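Local atomic coordinates of receptor-type adenylate cyclase GRESAG 4.1 (Trypanosoma brucei, PDB entry 1FX2), a protein that catalyses the conversion of ATP to cyclic AMP and diphosphate through its cytoplasmic class III cyclase domain, and could act as a receptor for an unknown ligand. Residues A[77-82]-A[214-219]; A[98-103]-A[115-120]; A[127-132]-A[220-225]. All coordinates share one frame; numbering follows the deposited sequence. Where two conformers were deposited one is given.

Contact 1: A[77-82]-A[214-219]; sequences LAQELQ and YQLNTV
Thr218 lies between Gln79 and Gln82, two residues one helical turn apart on helix 71-87. Its two branches meet different partners. The methyl CG2 lies 3.7 Å from Gln79 CA, and the side chains of Gln79 and Thr218 run past each other in opposite directions. The hydroxyl OG1 rests against the aliphatic start of the other glutamine, 3.3 Å from Gln82 CB. With chi1 at 62°, OG1 stands between the backbone N and the carbonyl carbon, and this places CG2 beside the N.

Gln82 begins by pointing at Thr218, but its chain bends at chi2 (-66°) and carries the amide away. There OE1 accepts from Arg222 and NE2 donates to Val134 O. Gln79 instead stays extended. A water bridges the segments at its end, donating to Gln79 OE1 and to Asn217 O, each at 2.7 Å.

The contact lies in the class III cyclase domain, where helix 71-87 packs on the mixed sheet, with Ala78 touching Val136 and Val176 of the neighbouring strands. Strand 211-216 adds Leu216, whose CD2 is 4.3 Å from Gln79 CB. Beyond the strand, Val219 brings CG2 to 4.4 Å from Gln82 CB. No direct hydrogen bond joins the two segments. Asn217 turns from the helix. Its OD1 is hydrogen-bonded to Thr197 OG1, and its ND2 bonds Gln215 OE1 at 2.9 Å, in the carbonyl plane on a lone pair.

Contact 2: A[98-103]-A[115-120]; sequences SYREFE and PPTAHM
Glu103 reaches from helix 94-109 into the bend of the 115-120 loop, and its carboxylate makes all three direct hydrogen bonds between the segments. OE1 takes two backbone donors: Thr117 N on the syn side at 2.8 Å, and Ala118 N from above the carboxylate plane at 2.9 Å. OE2 accepts from the hydroxyl Thr117 OG1 at 2.7 Å, again on the syn side but 33° out of plane. The Glu103 chain is extended beyond CG (chi2 -179°), which carries the acid to the type I turn Thr117-Met120.

Packing contacts flank this group. Pro115 CB lies 3.9 Å from Glu103 CB. The methyl of Ala118 sits 3.5 Å from Arg100 O and 4.0 Å from Arg100 CB.

One water accepts from Arg100 NH1 at 3.1 Å and lies within hydrogen-bonding distance of Thr117 O and Met120 O. Arg100 also forms a salt bridge with Asp97 and a cation-pi contact with Tyr125.

The contact fastens the loop before helix 122-128 back onto helix 94-109, within the cyclase domain. Arg133 forms a salt bridge with Glu103 OE2 and a hydrogen bond with Thr117 OG1. These donors surround one buried carboxylate and would be expected to stabilise its negative charge.

Contact 3: A[127-132]-A[220-225]; sequences RLWNGL and PSRNFA. With DTT (2,3-dihydroxy-1,4-dithiobutane), chain C.
Leu128 and Arg222 mark the nearest approach of the two backbones, with CA atoms 6.0 Å apart, where the end of helix 122-128 meets an irregular segment beyond strand 211-216. Arg222 carries the contact. Its CG is anti to the backbone N (chi1 -173°), and the chain runs out over Trp129 before bending at chi3. Both NE and NH2 donate to a single acceptor, Leu128 O, at 3.0 and 2.9 Å. The oxygen lies in the guanidinium plane, gripped side-on.

The guanidinium also lies flat on Trp129. The planes are 17° apart, and Arg222 CZ stands 4.2 Å from the centroid of the six-membered ring, a cation-pi contact over the face. Arg222 CD makes a CH-pi contact with the same ring. Phe224 approaches the indole obliquely, its CE1 3.7 Å from Trp129 CH2. A water near the plane of the indole accepts from Trp129 NE1 and Asn223 N. The side chain of Leu128 brings CD2 against Pro220 O and the side chain of Ser221.

Arg222 NH2, already bonded to Leu128 O, also donates to O3 of a bound DTT, probably from the crystallisation liquor, at 2.8 Å and with an angle of 166°; the bond from NH1 is weak. DTT O2 lies 2.6 Å from Asn130 O and 2.7 Å from Leu132 O. Outside the segments, Arg222 NH1 also bonds Gln82 OE1 and Gly174 O.

These oxygens and the indole face would be expected to offset the positive charge and to fix the guanidinium. Trp129, Asn130, Gly131, Leu132 and Arg222 line part of the DTT pocket of this cyclase domain, apart from the predicted magnesium-binding aspartates.

Following the chain from the N terminus, the first segment met is 77-82, on helix 71-87. Helix 94-109 and the loop after it then close contact 2 across a short span, nested inside the large loop of contact 1. Helix 122-128 follows and opens contact 3. The chain returns through strand 211-216 to complete contact 1, and the next segment completes contact 3, so these two cross. Contacts 1 and 3 meet at Gln82 and Arg222. Contacts 2 and 3 touch through Thr117 and Trp129; contacts 1 and 2 do not touch. Contacts 1 and 3 tie helix 71-87 and the end of helix 122-128 to strand 211-216 and the segment after it; contact 2 holds the loop between helices 94-109 and 122-128.

Contact 1: A[77-82]-A[214-219]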
loop_
_atom_site.group_PDB
_atom_site.type_symbol
_atom_site.label_atom_id
_atom_site.label_comp_id
_atom_site.label_asym_id
_atom_site.label_seq_id
_atom_site.Cartn_x
_atom_site.Cartn_y
_atom_site.Cartn_z
ATOM N N LEU A 77 0.184 -19.555 -5.338
ATOM C CA LEU A 77 -0.915 -20.451 -4.862
ATOM C C LEU A 77 -2.230 -19.621 -4.880
ATOM O O LEU A 77 -3.274 -20.140 -5.282
ATOM C CB LEU A 77 -0.596 -20.935 -3.408
ATOM C CG LEU A 77 -1.592 -21.939 -2.860
ATOM C CD1 LEU A 77 -0.820 -22.748 -1.816
ATOM C CD2 LEU A 77 -2.710 -21.215 -2.102
ATOM N N ALA A 78 -2.221 -18.412 -4.339
ATOM C CA ALA A 78 -3.469 -17.620 -4.245
ATOM C C ALA A 78 -3.996 -17.281 -5.609
ATOM O O ALA A 78 -5.214 -17.357 -5.819
ATOM C CB ALA A 78 -3.165 -16.339 -3.413
ATOM N N GLN A 79 -3.123 -16.950 -6.546
ATOM C CA GLN A 79 -3.567 -16.687 -7.892
ATOM C C GLN A 79 -4.190 -17.957 -8.497
ATOM O O GLN A 79 -5.287 -17.891 -9.122
ATOM C CB GLN A 79 -2.395 -16.160 -8.668
ATOM C CG GLN A 79 -2.632 -15.921 -10.109
ATOM C CD GLN A 79 -1.557 -14.943 -10.606
ATOM O OE1 GLN A 79 -1.746 -13.731 -10.553
ATOM N NE2 GLN A 79 -0.416 -15.470 -10.973
ATOM N N GLU A 80 -3.542 -19.120 -8.333
ATOM C CA GLU A 80 -4.093 -20.379 -8.907
ATOM C C GLU A 80 -5.336 -20.885 -8.220
ATOM O O GLU A 80 -6.182 -21.631 -8.756
ATOM C CB GLU A 80 -3.012 -21.504 -8.936
ATOM C CG GLU A 80 -1.924 -21.241 -9.928
ATOM C CD GLU A 80 -2.397 -20.971 -11.341
ATOM O OE1 GLU A 80 -3.377 -21.634 -11.783
ATOM O OE2 GLU A 80 -1.803 -20.119 -12.058
ATOM N N LEU A 81 -5.505 -20.444 -7.009
ATOM C CA LEU A 81 -6.705 -20.840 -6.264
ATOM C C LEU A 81 -7.854 -20.061 -6.977
ATOM O O LEU A 81 -8.871 -20.689 -7.364
ATOM C CB LEU A 81 -6.576 -20.392 -4.806
ATOM C CG LEU A 81 -7.742 -20.838 -3.893
ATOM C CD1 LEU A 81 -7.313 -20.709 -2.407
ATOM C CD2 LEU A 81 -8.972 -19.896 -4.012
ATOM N N GLN A 82 -7.744 -18.771 -7.213
ATOM C CA GLN A 82 -8.836 -18.056 -7.847
ATOM C C GLN A 82 -9.132 -18.595 -9.234
ATOM O O GLN A 82 -10.310 -18.768 -9.595
ATOM C CB GLN A 82 -8.533 -16.558 -7.919
ATOM C CG GLN A 82 -8.346 -15.869 -6.497
ATOM C CD GLN A 82 -9.654 -15.875 -5.704
ATOM O OE1 GLN A 82 -10.738 -16.101 -6.282
ATOM N NE2 GLN A 82 -9.545 -15.805 -4.406
ATOM N N TYR A 214 -2.592 -4.309 -0.870
ATOM C CA TYR A 214 -2.473 -4.431 -2.280
ATOM C C TYR A 214 -3.402 -5.543 -2.737
ATOM O O TYR A 214 -3.379 -6.635 -2.172
ATOM C CB TYR A 214 -1.017 -4.761 -2.655
ATOM C CG TYR A 214 -0.115 -3.576 -2.486
ATOM C CD1 TYR A 214 0.313 -3.198 -1.214
ATOM C CD2 TYR A 214 0.124 -2.733 -3.559
ATOM C CE1 TYR A 214 0.940 -1.966 -1.023
ATOM C CE2 TYR A 214 0.787 -1.510 -3.365
ATOM C CZ TYR A 214 1.145 -1.182 -2.090
ATOM O OH TYR A 214 1.803 0.049 -1.928
ATOM N N GLN A 215 -4.133 -5.270 -3.795
ATOM C CA GLN A 215 -5.012 -6.282 -4.394
ATOM C C GLN A 215 -4.202 -7.002 -5.429
ATOM O O GLN A 215 -3.691 -6.375 -6.385
ATOM C CB GLN A 215 -6.205 -5.548 -4.990
ATOM C CG GLN A 215 -7.082 -6.447 -5.893
ATOM C CD GLN A 215 -8.210 -5.656 -6.468
ATOM O OE1 GLN A 215 -8.242 -5.335 -7.708
ATOM N NE2 GLN A 215 -9.054 -5.180 -5.617
ATOM N N LEU A 216 -4.142 -8.325 -5.308
ATOM C CA LEU A 216 -3.475 -9.136 -6.366
ATOM C C LEU A 216 -4.468 -9.399 -7.427
ATOM O O LEU A 216 -5.483 -10.106 -7.171
ATOM C CB LEU A 216 -2.940 -10.467 -5.721
ATOM C CG LEU A 216 -2.352 -11.456 -6.743
ATOM C CD1 LEU A 216 -0.949 -10.911 -7.126
ATOM C CD2 LEU A 216 -2.106 -12.753 -6.009
ATOM N N ASN A 217 -4.180 -9.017 -8.669
ATOM C CA ASN A 217 -5.166 -9.202 -9.714
ATOM C C ASN A 217 -4.875 -10.600 -10.259
ATOM O O ASN A 217 -3.769 -10.877 -10.711
ATOM C CB ASN A 217 -4.992 -8.074 -10.736
ATOM C CG ASN A 217 -5.340 -6.707 -10.140
ATOM O OD1 ASN A 217 -4.551 -5.693 -10.193
ATOM N ND2 ASN A 217 -6.455 -6.657 -9.502
ATOM N N THR A 218 -5.874 -11.468 -10.225
ATOM C CA THR A 218 -5.764 -12.909 -10.570
ATOM C C THR A 218 -6.585 -13.111 -11.854
ATOM O O THR A 218 -6.049 -13.201 -12.966
ATOM C CB THR A 218 -6.228 -13.848 -9.377
ATOM O OG1 THR A 218 -7.604 -13.645 -9.035
ATOM C CG2 THR A 218 -5.420 -13.510 -8.111
ATOM N N VAL A 219 -7.894 -13.281 -11.672
ATOM C CA VAL A 219 -8.826 -13.356 -12.823
ATOM C C VAL A 219 -8.846 -11.962 -13.445
ATOM O O VAL A 219 -9.247 -10.919 -12.888
ATOM C CB VAL A 219 -10.134 -13.743 -12.332
ATOM C CG1 VAL A 219 -11.155 -13.706 -13.472
ATOM C CG2 VAL A 219 -10.022 -15.118 -11.783
HETATM O O HOH W 1 -1.131 -11.163 -10.944
#

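Contact 2: A[98-103]-A[115-120]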
loop_
_atom_site.group_PDB
_atom_site.type_symbol
_atom_site.label_atom_id
_atom_site.label_comp_id
_atom_site.label_asym_id
_atom_site.label_seq_id
_atom_site.Cartn_x
_atom_site.Cartn_y
_atom_site.Cartn_z
ATOM N N SER A 98 -27.187 -17.275 -5.687
ATOM C CA SER A 98 -27.224 -16.726 -4.321
ATOM C C SER A 98 -26.297 -15.500 -4.163
ATOM O O SER A 98 -26.749 -14.485 -3.635
ATOM C CB SER A 98 -26.760 -17.748 -3.278
ATOM O OG SER A 98 -27.825 -18.743 -3.159
ATOM N N TYR A 99 -25.072 -15.553 -4.664
ATOM C CA TYR A 99 -24.219 -14.385 -4.499
ATOM C C TYR A 99 -24.794 -13.188 -5.189
ATOM O O TYR A 99 -24.638 -12.089 -4.642
ATOM C CB TYR A 99 -22.831 -14.684 -5.081
ATOM C CG TYR A 99 -21.926 -15.513 -4.126
ATOM C CD1 TYR A 99 -21.346 -16.725 -4.600
ATOM C CD2 TYR A 99 -21.582 -15.041 -2.826
ATOM C CE1 TYR A 99 -20.470 -17.435 -3.797
ATOM C CE2 TYR A 99 -20.696 -15.761 -2.027
ATOM C CZ TYR A 99 -20.151 -16.945 -2.555
ATOM O OH TYR A 99 -19.237 -17.672 -1.794
ATOM N N ARG A 100 -25.325 -13.364 -6.400
ATOM C CA ARG A 100 -25.921 -12.240 -7.108
ATOM C C ARG A 100 -27.114 -11.646 -6.343
ATOM O O ARG A 100 -27.179 -10.435 -6.234
ATOM C CB ARG A 100 -26.252 -12.648 -8.531
ATOM C CG ARG A 100 -24.981 -12.849 -9.332
ATOM C CD ARG A 100 -25.250 -13.144 -10.775
ATOM N NE ARG A 100 -25.748 -14.525 -10.898
ATOM C CZ ARG A 100 -25.579 -15.315 -11.936
ATOM N NH1 ARG A 100 -24.990 -14.861 -13.045
ATOM N NH2 ARG A 100 -26.026 -16.557 -11.846
ATOM N N GLU A 101 -27.981 -12.518 -5.808
ATOM C CA GLU A 101 -29.126 -11.999 -5.031
ATOM C C GLU A 101 -28.630 -11.240 -3.829
ATOM O O GLU A 101 -29.205 -10.197 -3.438
ATOM C CB GLU A 101 -30.028 -13.168 -4.641
ATOM C CG GLU A 101 -30.814 -13.764 -5.746
ATOM C CD GLU A 101 -31.335 -15.199 -5.461
ATOM O OE1 GLU A 101 -31.237 -15.655 -4.287
ATOM O OE2 GLU A 101 -31.844 -15.885 -6.414
ATOM N N PHE A 102 -27.611 -11.766 -3.141
ATOM C CA PHE A 102 -27.089 -11.056 -1.980
ATOM C C PHE A 102 -26.632 -9.652 -2.399
ATOM O O PHE A 102 -26.858 -8.668 -1.671
ATOM C CB PHE A 102 -25.879 -11.741 -1.292
ATOM C CG PHE A 102 -26.106 -13.152 -0.844
ATOM C CD1 PHE A 102 -25.055 -14.074 -0.864
ATOM C CD2 PHE A 102 -27.339 -13.555 -0.343
ATOM C CE1 PHE A 102 -25.200 -15.365 -0.406
ATOM C CE2 PHE A 102 -27.537 -14.900 0.146
ATOM C CZ PHE A 102 -26.441 -15.778 0.093
ATOM N N GLU A 103 -25.948 -9.522 -3.549
ATOM C CA GLU A 103 -25.513 -8.170 -3.926
ATOM C C GLU A 103 -26.677 -7.215 -4.168
ATOM O O GLU A 103 -26.649 -6.045 -3.779
ATOM C CB GLU A 103 -24.687 -8.254 -5.235
ATOM C CG GLU A 103 -23.394 -9.033 -5.159
ATOM C CD GLU A 103 -22.681 -9.012 -6.484
ATOM O OE1 GLU A 103 -23.100 -8.251 -7.404
ATOM O OE2 GLU A 103 -21.752 -9.821 -6.590
ATOM N N PRO A 115 -24.064 -3.329 -7.055
ATOM C CA PRO A 115 -23.682 -4.726 -7.236
ATOM C C PRO A 115 -22.555 -4.837 -8.253
ATOM O O PRO A 115 -22.690 -4.407 -9.396
ATOM C CB PRO A 115 -24.956 -5.345 -7.843
ATOM C CG PRO A 115 -26.120 -4.526 -7.139
ATOM C CD PRO A 115 -25.510 -3.137 -7.317
ATOM N N PRO A 116 -21.423 -5.498 -7.884
ATOM C CA PRO A 116 -20.355 -5.620 -8.868
ATOM C C PRO A 116 -20.704 -6.673 -9.935
ATOM O O PRO A 116 -20.244 -6.538 -11.077
ATOM C CB PRO A 116 -19.153 -6.189 -8.030
ATOM C CG PRO A 116 -19.459 -5.654 -6.639
ATOM C CD PRO A 116 -20.982 -5.800 -6.504
ATOM N N THR A 117 -21.452 -7.726 -9.625
ATOM C CA THR A 117 -21.656 -8.789 -10.578
ATOM C C THR A 117 -23.087 -9.158 -10.926
ATOM O O THR A 117 -23.340 -9.759 -11.982
ATOM C CB THR A 117 -21.000 -10.162 -10.100
ATOM O OG1 THR A 117 -21.841 -10.800 -9.118
ATOM C CG2 THR A 117 -19.614 -9.906 -9.495
ATOM N N ALA A 118 -24.034 -8.706 -10.084
ATOM C CA ALA A 118 -25.385 -9.204 -10.274
ATOM C C ALA A 118 -26.026 -8.836 -11.548
ATOM O O ALA A 118 -26.945 -9.596 -11.983
ATOM C CB ALA A 118 -26.286 -8.677 -9.099
ATOM N N HIS A 119 -25.558 -7.753 -12.148
ATOM C CA HIS A 119 -26.275 -7.343 -13.383
ATOM C C HIS A 119 -25.430 -7.576 -14.635
ATOM O O HIS A 119 -25.743 -7.057 -15.710
ATOM C CB HIS A 119 -26.738 -5.882 -13.281
ATOM C CG HIS A 119 -27.601 -5.571 -12.076
ATOM N ND1 HIS A 119 -28.625 -6.365 -11.642
ATOM C CD2 HIS A 119 -27.493 -4.548 -11.209
ATOM C CE1 HIS A 119 -29.136 -5.829 -10.536
ATOM N NE2 HIS A 119 -28.461 -4.732 -10.259
ATOM N N MET A 120 -24.339 -8.318 -14.506
ATOM C CA MET A 120 -23.558 -8.654 -15.682
ATOM C C MET A 120 -24.280 -9.632 -16.626
ATOM O O MET A 120 -24.776 -10.670 -16.183
ATOM C CB MET A 120 -22.234 -9.378 -15.213
ATOM C CG MET A 120 -21.166 -8.476 -14.679
ATOM S SD MET A 120 -19.833 -9.397 -13.989
ATOM C CE MET A 120 -18.666 -8.178 -13.772
HETATM O O HOH W 2 -25.001 -11.812 -13.649
#

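Contact 3: A[127-132]-A[220-225]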
loop_
_atom_site.group_PDB
_atom_site.type_symbol
_atom_site.label_atom_id
_atom_site.label_comp_id
_atom_site.label_asym_id
_atom_site.label_seq_id
_atom_site.Cartn_x
_atom_site.Cartn_y
_atom_site.Cartn_z
ATOM N N ARG A 127 -17.144 -15.402 -17.609
ATOM C CA ARG A 127 -15.705 -15.350 -17.844
ATOM C C ARG A 127 -15.013 -14.862 -16.633
ATOM O O ARG A 127 -13.784 -14.972 -16.545
ATOM C CB ARG A 127 -15.349 -14.320 -18.948
ATOM C CG ARG A 127 -15.772 -14.734 -20.303
ATOM C CD ARG A 127 -15.574 -13.466 -21.260
ATOM N NE ARG A 127 -16.438 -13.621 -22.402
ATOM C CZ ARG A 127 -17.308 -12.736 -22.875
ATOM N NH1 ARG A 127 -17.507 -11.512 -22.353
ATOM N NH2 ARG A 127 -18.064 -13.152 -23.853
ATOM N N LEU A 128 -15.797 -14.345 -15.638
ATOM C CA LEU A 128 -15.183 -13.704 -14.462
ATOM C C LEU A 128 -15.540 -14.374 -13.140
ATOM O O LEU A 128 -14.740 -14.208 -12.197
ATOM C CB LEU A 128 -15.676 -12.220 -14.341
ATOM C CG LEU A 128 -15.248 -11.404 -15.558
ATOM C CD1 LEU A 128 -15.923 -10.010 -15.473
ATOM C CD2 LEU A 128 -13.732 -11.210 -15.556
ATOM N N TRP A 129 -16.673 -15.072 -13.068
ATOM C CA TRP A 129 -17.186 -15.562 -11.778
ATOM C C TRP A 129 -17.865 -16.863 -11.988
ATOM O O TRP A 129 -18.552 -17.106 -12.997
ATOM C CB TRP A 129 -18.235 -14.539 -11.196
ATOM C CG TRP A 129 -17.645 -13.178 -10.822
ATOM C CD1 TRP A 129 -17.693 -12.036 -11.574
ATOM C CD2 TRP A 129 -16.930 -12.870 -9.629
ATOM N NE1 TRP A 129 -16.964 -11.058 -10.927
ATOM C CE2 TRP A 129 -16.531 -11.539 -9.701
ATOM C CE3 TRP A 129 -16.639 -13.614 -8.481
ATOM C CZ2 TRP A 129 -15.878 -10.880 -8.613
ATOM C CZ3 TRP A 129 -15.964 -12.970 -7.423
ATOM C CH2 TRP A 129 -15.628 -11.633 -7.494
ATOM N N ASN A 130 -17.661 -17.747 -11.006
ATOM C CA ASN A 130 -18.271 -19.089 -11.058
ATOM C C ASN A 130 -18.020 -19.815 -9.737
ATOM O O ASN A 130 -16.854 -20.043 -9.353
ATOM C CB ASN A 130 -17.540 -19.934 -12.166
ATOM C CG ASN A 130 -18.065 -21.380 -12.301
ATOM O OD1 ASN A 130 -19.246 -21.671 -12.140
ATOM N ND2 ASN A 130 -17.116 -22.313 -12.574
ATOM N N GLY A 131 -19.102 -20.242 -9.090
ATOM C CA GLY A 131 -18.996 -21.053 -7.907
ATOM C C GLY A 131 -18.631 -20.353 -6.624
ATOM O O GLY A 131 -18.943 -19.181 -6.436
ATOM N N LEU A 132 -18.059 -21.116 -5.671
ATOM C CA LEU A 132 -17.720 -20.523 -4.355
ATOM C C LEU A 132 -16.750 -19.357 -4.516
ATOM O O LEU A 132 -15.762 -19.474 -5.267
ATOM C CB LEU A 132 -17.038 -21.646 -3.511
ATOM C CG LEU A 132 -17.933 -22.817 -3.189
ATOM C CD1 LEU A 132 -17.024 -23.840 -2.455
ATOM C CD2 LEU A 132 -19.168 -22.452 -2.311
ATOM N N PRO A 220 -8.438 -11.888 -14.694
ATOM C CA PRO A 220 -8.410 -10.564 -15.314
ATOM C C PRO A 220 -9.809 -9.826 -15.435
ATOM O O PRO A 220 -10.782 -10.469 -15.742
ATOM C CB PRO A 220 -7.794 -10.862 -16.715
ATOM C CG PRO A 220 -7.190 -12.272 -16.568
ATOM C CD PRO A 220 -8.057 -12.985 -15.615
ATOM N N SER A 221 -9.864 -8.531 -15.142
ATOM C CA SER A 221 -11.050 -7.664 -15.161
ATOM C C SER A 221 -12.098 -7.885 -14.035
ATOM O O SER A 221 -13.182 -7.341 -14.066
ATOM C CB SER A 221 -11.816 -7.740 -16.458
ATOM O OG SER A 221 -10.850 -7.630 -17.495
ATOM N N ARG A 222 -11.741 -8.725 -13.078
ATOM C CA ARG A 222 -12.625 -8.885 -11.977
ATOM C C ARG A 222 -12.487 -7.652 -11.078
ATOM O O ARG A 222 -11.338 -7.275 -10.681
ATOM C CB ARG A 222 -12.148 -10.163 -11.240
ATOM C CG ARG A 222 -13.038 -10.583 -10.153
ATOM C CD ARG A 222 -12.478 -11.879 -9.462
ATOM N NE ARG A 222 -12.990 -13.133 -10.057
ATOM C CZ ARG A 222 -12.693 -14.301 -9.536
ATOM N NH1 ARG A 222 -11.906 -14.412 -8.467
ATOM N NH2 ARG A 222 -13.276 -15.424 -10.032
ATOM N N ASN A 223 -13.618 -7.039 -10.715
ATOM C CA ASN A 223 -13.692 -5.884 -9.835
ATOM C C ASN A 223 -14.539 -6.150 -8.602
ATOM O O ASN A 223 -15.325 -7.141 -8.562
ATOM C CB ASN A 223 -14.201 -4.673 -10.639
ATOM C CG ASN A 223 -13.153 -4.216 -11.629
ATOM O OD1 ASN A 223 -11.967 -4.014 -11.258
ATOM N ND2 ASN A 223 -13.512 -4.180 -12.884
ATOM N N PHE A 224 -14.357 -5.312 -7.570
ATOM C CA PHE A 224 -14.943 -5.563 -6.296
ATOM C C PHE A 224 -15.518 -4.301 -5.679
ATOM O O PHE A 224 -15.192 -3.176 -6.018
ATOM C CB PHE A 224 -13.782 -6.028 -5.323
ATOM C CG PHE A 224 -12.993 -7.167 -5.840
ATOM C CD1 PHE A 224 -13.488 -8.468 -5.720
ATOM C CD2 PHE A 224 -11.809 -6.955 -6.563
ATOM C CE1 PHE A 224 -12.809 -9.541 -6.304
ATOM C CE2 PHE A 224 -11.167 -8.014 -7.117
ATOM C CZ PHE A 224 -11.664 -9.320 -6.986
ATOM N N ALA A 225 -16.380 -4.559 -4.731
ATOM C CA ALA A 225 -16.908 -3.492 -3.891
ATOM C C ALA A 225 -15.818 -3.042 -2.905
ATOM O O ALA A 225 -14.743 -3.593 -2.836
ATOM C CB ALA A 225 -18.029 -4.100 -3.082
HETATM S S1 DTT C . -13.006 -17.344 -5.509
HETATM C C1 DTT C . -12.758 -18.622 -6.701
HETATM C C2 DTT C . -13.218 -17.809 -7.818
HETATM O O2 DTT C . -14.947 -19.167 -7.798
HETATM C C3 DTT C . -14.627 -17.869 -8.044
HETATM O O3 DTT C . -12.477 -17.730 -8.591
HETATM C C4 DTT C . -15.136 -17.534 -9.304
HETATM S S4 DTT C . -16.544 -16.911 -8.538
HETATM O O HOH W 3 -16.457 -8.035 -10.962
#